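Local coordinates for IS607 family transposase IS1535 (PDB 6DGB), which acts as an IS607-like serine recombinase, here its C-terminal catalytic domain, that probably binds DNA and exchanges strands during transposition, at the interface of chains A and B. Coordinates in Å, arbitrary orientation; residue numbers count along the deposited sequence, not the author numbering. Chains: chain A/B, IS607 family transposase IS1535.

Contact 1: the interface of chains A and B. Residues chain A 128, 131; chain B 135-138.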
ATOM      1  N   ARG A 128       4.469  -0.091  22.849  1.00 40.01           N
ATOM      2  CA  ARG A 128       4.049   1.291  22.563  1.00 38.31           C
ATOM      3  C   ARG A 128       2.768   1.224  21.729  1.00 42.48           C
ATOM      4  O   ARG A 128       1.761   1.783  22.145  1.00 43.83           O
ATOM      5  CB  ARG A 128       5.124   2.060  21.763  1.00 35.32           C
ATOM      6  CG  ARG A 128       6.426   2.327  22.483  1.00 43.85           C
ATOM      7  CD  ARG A 128       7.409   2.965  21.522  1.00 51.62           C
ATOM      8  NE  ARG A 128       8.674   3.286  22.174  1.00 67.82           N
ATOM      9  CZ  ARG A 128       8.951   4.465  22.728  1.00 95.98           C
ATOM     10  NH1 ARG A 128       8.053   5.444  22.708  1.00 89.68           N
ATOM     11  NH2 ARG A 128      10.132   4.680  23.294  1.00 87.63           N
ATOM     12  N   ARG A 131      -0.358   0.074  23.836  1.00 42.32           N
ATOM     13  CA  ARG A 131      -0.923   1.106  24.713  1.00 42.48           C
ATOM     14  C   ARG A 131      -1.666   2.143  23.856  1.00 45.88           C
ATOM     15  O   ARG A 131      -2.646   2.737  24.311  1.00 46.45           O
ATOM     16  CB  ARG A 131       0.171   1.834  25.499  1.00 42.82           C
ATOM     17  CG  ARG A 131       0.971   1.002  26.498  1.00 56.36           C
ATOM     18  CD  ARG A 131       2.160   1.768  27.094  1.00 65.96           C
ATOM     19  NE  ARG A 131       2.787   2.680  26.125  1.00 81.51           N
ATOM     20  CZ  ARG A 131       4.095   2.911  26.006  1.00 98.63           C
ATOM     21  NH1 ARG A 131       4.967   2.258  26.769  1.00 92.05           N
ATOM     22  NH2 ARG A 131       4.542   3.772  25.095  1.00 78.37           N
TER
ATOM     23  N   GLU B 135       0.023   8.416  22.987  1.00 60.68           N
ATOM     24  CA  GLU B 135       0.408   7.333  23.918  1.00 61.10           C
ATOM     25  C   GLU B 135       1.650   6.539  23.443  1.00 66.56           C
ATOM     26  O   GLU B 135       2.335   5.896  24.248  1.00 68.55           O
ATOM     27  CB  GLU B 135      -0.778   6.399  24.213  1.00 60.55           C
ATOM     28  CG  GLU B 135      -0.633   5.573  25.489  1.00 75.33           C
ATOM     29  CD  GLU B 135      -0.807   6.234  26.852  1.00108.88           C
ATOM     30  OE1 GLU B 135      -0.282   7.355  27.061  1.00109.96           O
ATOM     31  OE2 GLU B 135      -1.396   5.581  27.746  1.00104.76           O
ATOM     32  N   ALA B 136       1.942   6.615  22.137  1.00 60.42           N
ATOM     33  CA  ALA B 136       3.069   5.955  21.511  1.00 58.30           C
ATOM     34  C   ALA B 136       4.188   6.984  21.320  1.00 61.61           C
ATOM     35  O   ALA B 136       4.626   7.250  20.198  1.00 59.72           O
ATOM     36  CB  ALA B 136       2.630   5.360  20.187  1.00 56.32           C
ATOM     37  N   LYS B 137       4.599   7.603  22.444  1.00 59.71           N
ATOM     38  CA  LYS B 137       5.667   8.611  22.540  1.00 61.22           C
ATOM     39  C   LYS B 137       6.480   8.503  23.857  1.00 66.13           C
ATOM     40  O   LYS B 137       7.579   9.055  23.927  1.00 68.28           O
ATOM     41  CB  LYS B 137       5.121  10.036  22.355  1.00 64.75           C
ATOM     42  CG  LYS B 137       4.841  10.419  20.908  1.00 75.25           C
ATOM     43  CD  LYS B 137       4.641  11.908  20.768  1.00 89.65           C
ATOM     44  CE  LYS B 137       3.956  12.277  19.481  1.00 95.06           C
ATOM     45  NZ  LYS B 137       3.698  13.739  19.421  1.00106.72           N
ATOM     46  N   ARG B 138       5.958   7.770  24.872  1.00 61.03           N
ATOM     47  CA  ARG B 138       6.587   7.572  26.185  1.00 85.92           C
ATOM     48  C   ARG B 138       7.618   6.421  26.247  1.00128.09           C
ATOM     49  O   ARG B 138       8.773   6.642  26.637  1.00 92.53           O
ATOM     50  CB  ARG B 138       5.538   7.415  27.306  1.00 85.91           C
ATOM     51  CG  ARG B 138       4.245   6.685  26.949  1.00 85.60           C
ATOM     52  CD  ARG B 138       3.153   7.167  27.882  1.00 86.40           C
ATOM     53  NE  ARG B 138       2.172   6.145  28.254  1.00 86.55           N
ATOM     54  CZ  ARG B 138       2.336   5.234  29.212  1.00 94.13           C
ATOM     55  NH1 ARG B 138       1.371   4.356  29.475  1.00 64.14           N
ATOM     56  NH2 ARG B 138       3.484   5.159  29.878  1.00 83.99           N
TER
HETATM   57  O   HOH W   1      -2.686   2.908  27.057  1.00 19.90           O
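A:Arg131 reaches from helix 125-135 of one subunit over the C-terminal end of the same helix in the other. Its NH2 donates a hydrogen bond to the backbone carbonyl O of B:Glu135, at 3.2 Å. The donor lies in the carbonyl plane, with a C=O...N angle of 155°, while the oxygen is tilted somewhat out of the guanidinium plane. The helix dipole would probably favour a cationic donor there. Water 1 adds a second polar link, 2.8 Å from A:Arg131 O and 3.0 Å from B:Glu135 OE2.

A bend at chi3 (-35°) turns the A:Arg131 guanidinium so that one face stacks on that of B:Arg138, the planes 19° apart and displaced toward their rims. Its CZ also rests 3.9 Å from the methylene CG of B:Arg138. On the opposite face, CA of A:Arg128 of the same chain lies toward the rim. Within chain B, B:Glu135 OE1 forms a salt bridge with B:Arg138 NE at 3.0 Å, which would offset the like charges of the stack.

In the aliphatic packing, A:Arg131 CB touches B:Glu135 CG at 3.8 Å. The extended A:Arg128 brings NH1 alongside the B:Lys137 backbone, 3.6 Å from its C. Arginine suits this place because its long chain packs while its flat head stacks and bonds. The site probably steadies the dimer.

Contact 2: the interface of chains A and B. Residues chain A 57, 80-81, 84-85; chain B 80-81, 84.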
ATOM      1  N   LEU A  57       1.219 -11.166  -9.146  1.00 30.97           N
ATOM      2  CA  LEU A  57       1.410  -9.857  -9.766  1.00 29.73           C
ATOM      3  C   LEU A  57       2.531  -9.839 -10.798  1.00 36.58           C
ATOM      4  O   LEU A  57       2.393  -9.166 -11.819  1.00 36.73           O
ATOM      5  CB  LEU A  57       1.584  -8.736  -8.737  1.00 27.87           C
ATOM      6  CG  LEU A  57       0.385  -8.460  -7.830  1.00 28.29           C
ATOM      7  CD1 LEU A  57       0.750  -7.491  -6.711  1.00 26.46           C
ATOM      8  CD2 LEU A  57      -0.840  -8.056  -8.615  1.00 26.18           C
ATOM      9  N   HIS A  80      -3.244   2.035  -6.826  1.00 36.46           N
ATOM     10  CA  HIS A  80      -1.952   2.123  -7.521  1.00 37.25           C
ATOM     11  C   HIS A  80      -1.590   0.826  -8.221  1.00 39.29           C
ATOM     12  O   HIS A  80      -1.047   0.865  -9.323  1.00 39.71           O
ATOM     13  CB  HIS A  80      -0.837   2.610  -6.580  1.00 38.64           C
ATOM     14  CG  HIS A  80      -1.125   3.950  -5.966  1.00 43.02           C
ATOM     15  ND1 HIS A  80      -1.385   5.066  -6.751  1.00 47.14           N
ATOM     16  CD2 HIS A  80      -1.233   4.299  -4.661  1.00 44.21           C
ATOM     17  CE1 HIS A  80      -1.628   6.052  -5.903  1.00 46.88           C
ATOM     18  NE2 HIS A  80      -1.569   5.633  -4.634  1.00 45.38           N
ATOM     19  N   LEU A  81      -1.909  -0.332  -7.586  1.00 34.90           N
ATOM     20  CA  LEU A  81      -1.717  -1.660  -8.172  1.00 34.45           C
ATOM     21  C   LEU A  81      -2.586  -1.765  -9.422  1.00 39.81           C
ATOM     22  O   LEU A  81      -2.080  -2.184 -10.465  1.00 42.26           O
ATOM     23  CB  LEU A  81      -2.122  -2.770  -7.201  1.00 32.88           C
ATOM     24  CG  LEU A  81      -1.087  -3.243  -6.193  1.00 36.58           C
ATOM     25  CD1 LEU A  81      -1.662  -4.353  -5.333  1.00 33.42           C
ATOM     26  CD2 LEU A  81       0.169  -3.740  -6.878  1.00 42.69           C
ATOM     27  N   ALA A  84      -1.043   0.339 -12.207  1.00 34.87           N
ATOM     28  CA  ALA A  84       0.103  -0.360 -12.797  1.00 35.65           C
ATOM     29  C   ALA A  84      -0.360  -1.523 -13.711  1.00 36.37           C
ATOM     30  O   ALA A  84       0.148  -1.654 -14.826  1.00 37.65           O
ATOM     31  CB  ALA A  84       1.010  -0.888 -11.694  1.00 35.64           C
ATOM     32  N   LEU A  85      -1.350  -2.323 -13.248  1.00 28.69           N
ATOM     33  CA  LEU A  85      -1.900  -3.488 -13.963  1.00 27.74           C
ATOM     34  C   LEU A  85      -2.660  -3.093 -15.233  1.00 32.38           C
ATOM     35  O   LEU A  85      -2.537  -3.769 -16.261  1.00 31.41           O
ATOM     36  CB  LEU A  85      -2.806  -4.345 -13.043  1.00 25.32           C
ATOM     37  CG  LEU A  85      -2.088  -5.129 -11.977  1.00 27.40           C
ATOM     38  CD1 LEU A  85      -3.040  -5.682 -10.975  1.00 25.85           C
ATOM     39  CD2 LEU A  85      -1.244  -6.218 -12.571  1.00 29.71           C
TER
ATOM     40  N   HIS B  80       4.795  -4.789  -3.966  1.00 34.45           N
ATOM     41  CA  HIS B  80       3.721  -5.288  -4.832  1.00 35.43           C
ATOM     42  C   HIS B  80       3.617  -4.508  -6.124  1.00 35.56           C
ATOM     43  O   HIS B  80       3.391  -5.117  -7.171  1.00 34.62           O
ATOM     44  CB  HIS B  80       2.377  -5.355  -4.084  1.00 37.32           C
ATOM     45  CG  HIS B  80       2.426  -6.239  -2.868  1.00 41.33           C
ATOM     46  ND1 HIS B  80       2.817  -7.574  -2.956  1.00 44.50           N
ATOM     47  CD2 HIS B  80       2.189  -5.937  -1.569  1.00 42.67           C
ATOM     48  CE1 HIS B  80       2.785  -8.041  -1.720  1.00 44.10           C
ATOM     49  NE2 HIS B  80       2.429  -7.090  -0.847  1.00 43.39           N
ATOM     50  N   LEU B  81       3.812  -3.168  -6.056  1.00 30.96           N
ATOM     51  CA  LEU B  81       3.853  -2.292  -7.224  1.00 31.14           C
ATOM     52  C   LEU B  81       5.022  -2.723  -8.118  1.00 35.67           C
ATOM     53  O   LEU B  81       4.827  -2.884  -9.325  1.00 35.77           O
ATOM     54  CB  LEU B  81       4.062  -0.817  -6.818  1.00 30.37           C
ATOM     55  CG  LEU B  81       2.839   0.003  -6.474  1.00 33.66           C
ATOM     56  CD1 LEU B  81       3.243   1.420  -6.123  1.00 32.08           C
ATOM     57  CD2 LEU B  81       1.873   0.053  -7.632  1.00 36.98           C
ATOM     58  N   ALA B  84       4.154  -6.008  -9.847  1.00 29.75           N
ATOM     59  CA  ALA B  84       3.233  -5.772 -10.959  1.00 29.35           C
ATOM     60  C   ALA B  84       3.969  -5.137 -12.172  1.00 32.72           C
ATOM     61  O   ALA B  84       3.768  -5.586 -13.302  1.00 33.85           O
ATOM     62  CB  ALA B  84       2.092  -4.879 -10.491  1.00 29.00           C
TER
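The backbone carbonyl O of B:His80 faces two leucine methyls of chain A, CD2 of A:Leu81 at 3.5 Å and CD1 of A:Leu57 at 3.6 Å. These are van der Waals contacts. The same methyls also border the side chain of B:His80, whose CB lies 3.8 Å from A:Leu57 CD1. B:His80 therefore meets its neighbours with its backbone and its methylene, and its imidazole points away from them.

Helix 78-86 of each subunit faces its copy, and the leucines at position 81 are exchanged across the two-fold axis. In both copies CG lies opposite the carbonyl carbon and beside the backbone N (chi1 -85° in A:Leu81), which sends the branched end across to the other helix. B:Leu81 accordingly places its CD2 3.5 Å from A:His80 O and 3.9 Å from A:His80 CB. Leucine suits the place because its branched apolar end carries one methyl, CD2, onto the partner's helix backbone. This largely apolar helix-to-helix packing probably helps hold the two catalytic domains together.

Alanine at position 84 is small and probably lets the backbones come near each other. B:Ala84 packs against A:Leu57 of helix 51-58 through its backbone, CA 4.1 Å from A:Leu57 CB. The methyl CB of B:Ala84 meets CD2 of A:Leu85 at 4.2 Å.

Contact 3: the interface of chains A and B. Residues chain A 132, 135-136, 138; chain B 128, 131-132, 135.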
ATOM      1  N   ALA A 132      -1.173   2.371  22.619  1.00 41.16           N
ATOM      2  CA  ALA A 132      -1.735   3.310  21.647  1.00 40.54           C
ATOM      3  C   ALA A 132      -3.075   2.833  21.116  1.00 44.91           C
ATOM      4  O   ALA A 132      -4.020   3.620  21.157  1.00 44.90           O
ATOM      5  CB  ALA A 132      -0.768   3.540  20.497  1.00 40.14           C
ATOM      6  N   GLU A 135      -5.527   3.337  23.921  1.00 57.32           N
ATOM      7  CA  GLU A 135      -5.984   4.727  24.143  1.00 57.41           C
ATOM      8  C   GLU A 135      -7.011   5.218  23.095  1.00 62.66           C
ATOM      9  O   GLU A 135      -7.797   6.140  23.371  1.00 63.66           O
ATOM     10  CB  GLU A 135      -4.802   5.710  24.271  1.00 57.22           C
ATOM     11  CG  GLU A 135      -5.155   7.019  24.993  1.00 67.25           C
ATOM     12  CD  GLU A 135      -5.335   7.040  26.506  1.00 90.84           C
ATOM     13  OE1 GLU A 135      -5.948   6.098  27.058  1.00108.04           O
ATOM     14  OE2 GLU A 135      -4.944   8.054  27.130  1.00 68.58           O
ATOM     15  N   ALA A 136      -7.018   4.566  21.920  1.00 58.41           N
ATOM     16  CA  ALA A 136      -7.909   4.836  20.805  1.00 57.60           C
ATOM     17  C   ALA A 136      -9.056   3.833  20.830  1.00 64.34           C
ATOM     18  O   ALA A 136      -9.284   3.117  19.851  1.00 64.28           O
ATOM     19  CB  ALA A 136      -7.138   4.729  19.499  1.00 56.15           C
ATOM     20  N   ARG A 138     -11.624   4.624  23.848  1.00 68.77           N
ATOM     21  CA  ARG A 138     -12.500   5.321  24.803  1.00 71.73           C
ATOM     22  C   ARG A 138     -13.437   6.417  24.208  1.00 78.41           C
ATOM     23  O   ARG A 138     -14.666   6.285  24.328  1.00 80.16           O
ATOM     24  CB  ARG A 138     -11.699   5.899  25.996  1.00 69.93           C
ATOM     25  CG  ARG A 138     -10.307   6.445  25.694  1.00 63.11           C
ATOM     26  CD  ARG A 138      -9.474   6.385  26.948  1.00 66.50           C
ATOM     27  NE  ARG A 138      -8.564   7.523  27.083  1.00 76.86           N
ATOM     28  CZ  ARG A 138      -8.871   8.664  27.695  1.00 90.03           C
ATOM     29  NH1 ARG A 138     -10.078   8.841  28.222  1.00 77.72           N
ATOM     30  NH2 ARG A 138      -7.973   9.637  27.788  1.00 75.34           N
TER
ATOM     31  N   ARG B 128      -9.521  10.104  18.553  1.00 34.37           N
ATOM     32  CA  ARG B 128      -9.077   8.763  18.982  1.00 32.18           C
ATOM     33  C   ARG B 128      -7.633   8.532  18.482  1.00 35.75           C
ATOM     34  O   ARG B 128      -6.734   8.301  19.289  1.00 36.54           O
ATOM     35  CB  ARG B 128      -9.991   7.670  18.392  1.00 30.46           C
ATOM     36  CG  ARG B 128     -11.433   7.676  18.876  1.00 37.53           C
ATOM     37  CD  ARG B 128     -12.204   6.615  18.115  1.00 38.12           C
ATOM     38  NE  ARG B 128     -13.592   6.539  18.555  1.00 43.43           N
ATOM     39  CZ  ARG B 128     -14.029   5.721  19.510  1.00 61.78           C
ATOM     40  NH1 ARG B 128     -13.190   4.903  20.131  1.00 49.70           N
ATOM     41  NH2 ARG B 128     -15.314   5.702  19.838  1.00 51.58           N
ATOM     42  N   ARG B 131      -5.008  10.716  20.433  1.00 41.70           N
ATOM     43  CA  ARG B 131      -4.651  10.224  21.767  1.00 42.01           C
ATOM     44  C   ARG B 131      -3.717   9.019  21.611  1.00 44.12           C
ATOM     45  O   ARG B 131      -2.847   8.806  22.456  1.00 44.50           O
ATOM     46  CB  ARG B 131      -5.909   9.784  22.545  1.00 39.86           C
ATOM     47  CG  ARG B 131      -6.866  10.874  22.927  1.00 46.21           C
ATOM     48  CD  ARG B 131      -8.065  10.266  23.587  1.00 63.38           C
ATOM     49  NE  ARG B 131      -9.256  11.042  23.282  1.00 87.81           N
ATOM     50  CZ  ARG B 131     -10.468  10.725  23.703  1.00108.97           C
ATOM     51  NH1 ARG B 131     -10.650   9.674  24.487  1.00101.78           N
ATOM     52  NH2 ARG B 131     -11.509  11.476  23.366  1.00 98.49           N
ATOM     53  N   ALA B 132      -3.936   8.225  20.540  1.00 38.40           N
ATOM     54  CA  ALA B 132      -3.160   7.032  20.218  1.00 37.45           C
ATOM     55  C   ALA B 132      -1.724   7.375  19.816  1.00 44.02           C
ATOM     56  O   ALA B 132      -0.793   6.806  20.390  1.00 43.57           O
ATOM     57  CB  ALA B 132      -3.847   6.233  19.111  1.00 35.65           C
ATOM     58  N   GLU B 135       0.023   8.416  22.987  1.00 60.68           N
ATOM     59  CA  GLU B 135       0.408   7.333  23.918  1.00 61.10           C
ATOM     60  C   GLU B 135       1.650   6.539  23.443  1.00 66.56           C
ATOM     61  O   GLU B 135       2.335   5.896  24.248  1.00 68.55           O
ATOM     62  CB  GLU B 135      -0.778   6.399  24.213  1.00 60.55           C
ATOM     63  CG  GLU B 135      -0.633   5.573  25.489  1.00 75.33           C
ATOM     64  CD  GLU B 135      -0.807   6.234  26.852  1.00108.88           C
ATOM     65  OE1 GLU B 135      -0.282   7.355  27.061  1.00109.96           O
ATOM     66  OE2 GLU B 135      -1.396   5.581  27.746  1.00104.76           O
TER
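A:Glu135 and B:Arg131 cross at about a right angle, their carboxylate and guanidinium planes 88° apart. They meet through their aliphatic stems, A:Glu135 CG resting 3.8 Å from B:Arg131 CB, whereas the charged ends diverge. In A:Glu135 CG is anti to the backbone N (chi1 -159°) and the chain then bends at chi2, turning the carboxylate toward A:Arg138 of its own chain. There OE1 forms a salt bridge with A:Arg138 NE at 3.0 Å.

A:Arg138 and B:Arg131 meet differently, with guanidinium planes inclined by 58°. One corner of B:Arg131, its NH1, sits over the centre of the A:Arg138 guanidinium, 3.7 Å above the plane. Two cations in such contact would be costly alone, and the carboxylate beside A:Arg138 probably lessens that cost.

Near the two-fold axis, small alanines probably let the paired helices 125-135 approach closely, and this packing of helices and tails probably supports the dimer. A:Ala132 CB lies 3.3 Å from B:Ala132 O. Beside it, A:Ala136 CB packs on B:Ala132 CB at 3.6 Å. The glutamate stems also meet, with A:Glu135 CB 4.1 Å from B:Glu135 CB. Their carboxylates, if both ionised, would repel mildly, which the nearby Arg138 side chains probably offset; A:Glu135 OE2 stands 4.4 Å from B:Glu135 OE2.

Contact 1 and contact 3 are neighbouring parts of one two-fold interface, their C-alpha centres about 9 Å apart. They share B:Glu135 and both use helix 125-135 with the tail after it. Contact 2, formed by helices 51-58 and 78-86, lies about 34 Å from each, again between C-alpha centres. The contacts given thus fall in two separated regions: a mostly apolar patch between the bodies of the catalytic domains and a charged, arginine-rich cluster at their C-terminal ends. Such widely spaced footholds would probably limit rocking of one subunit against the other, which would matter if this dimer is the one used in the synaptic complex.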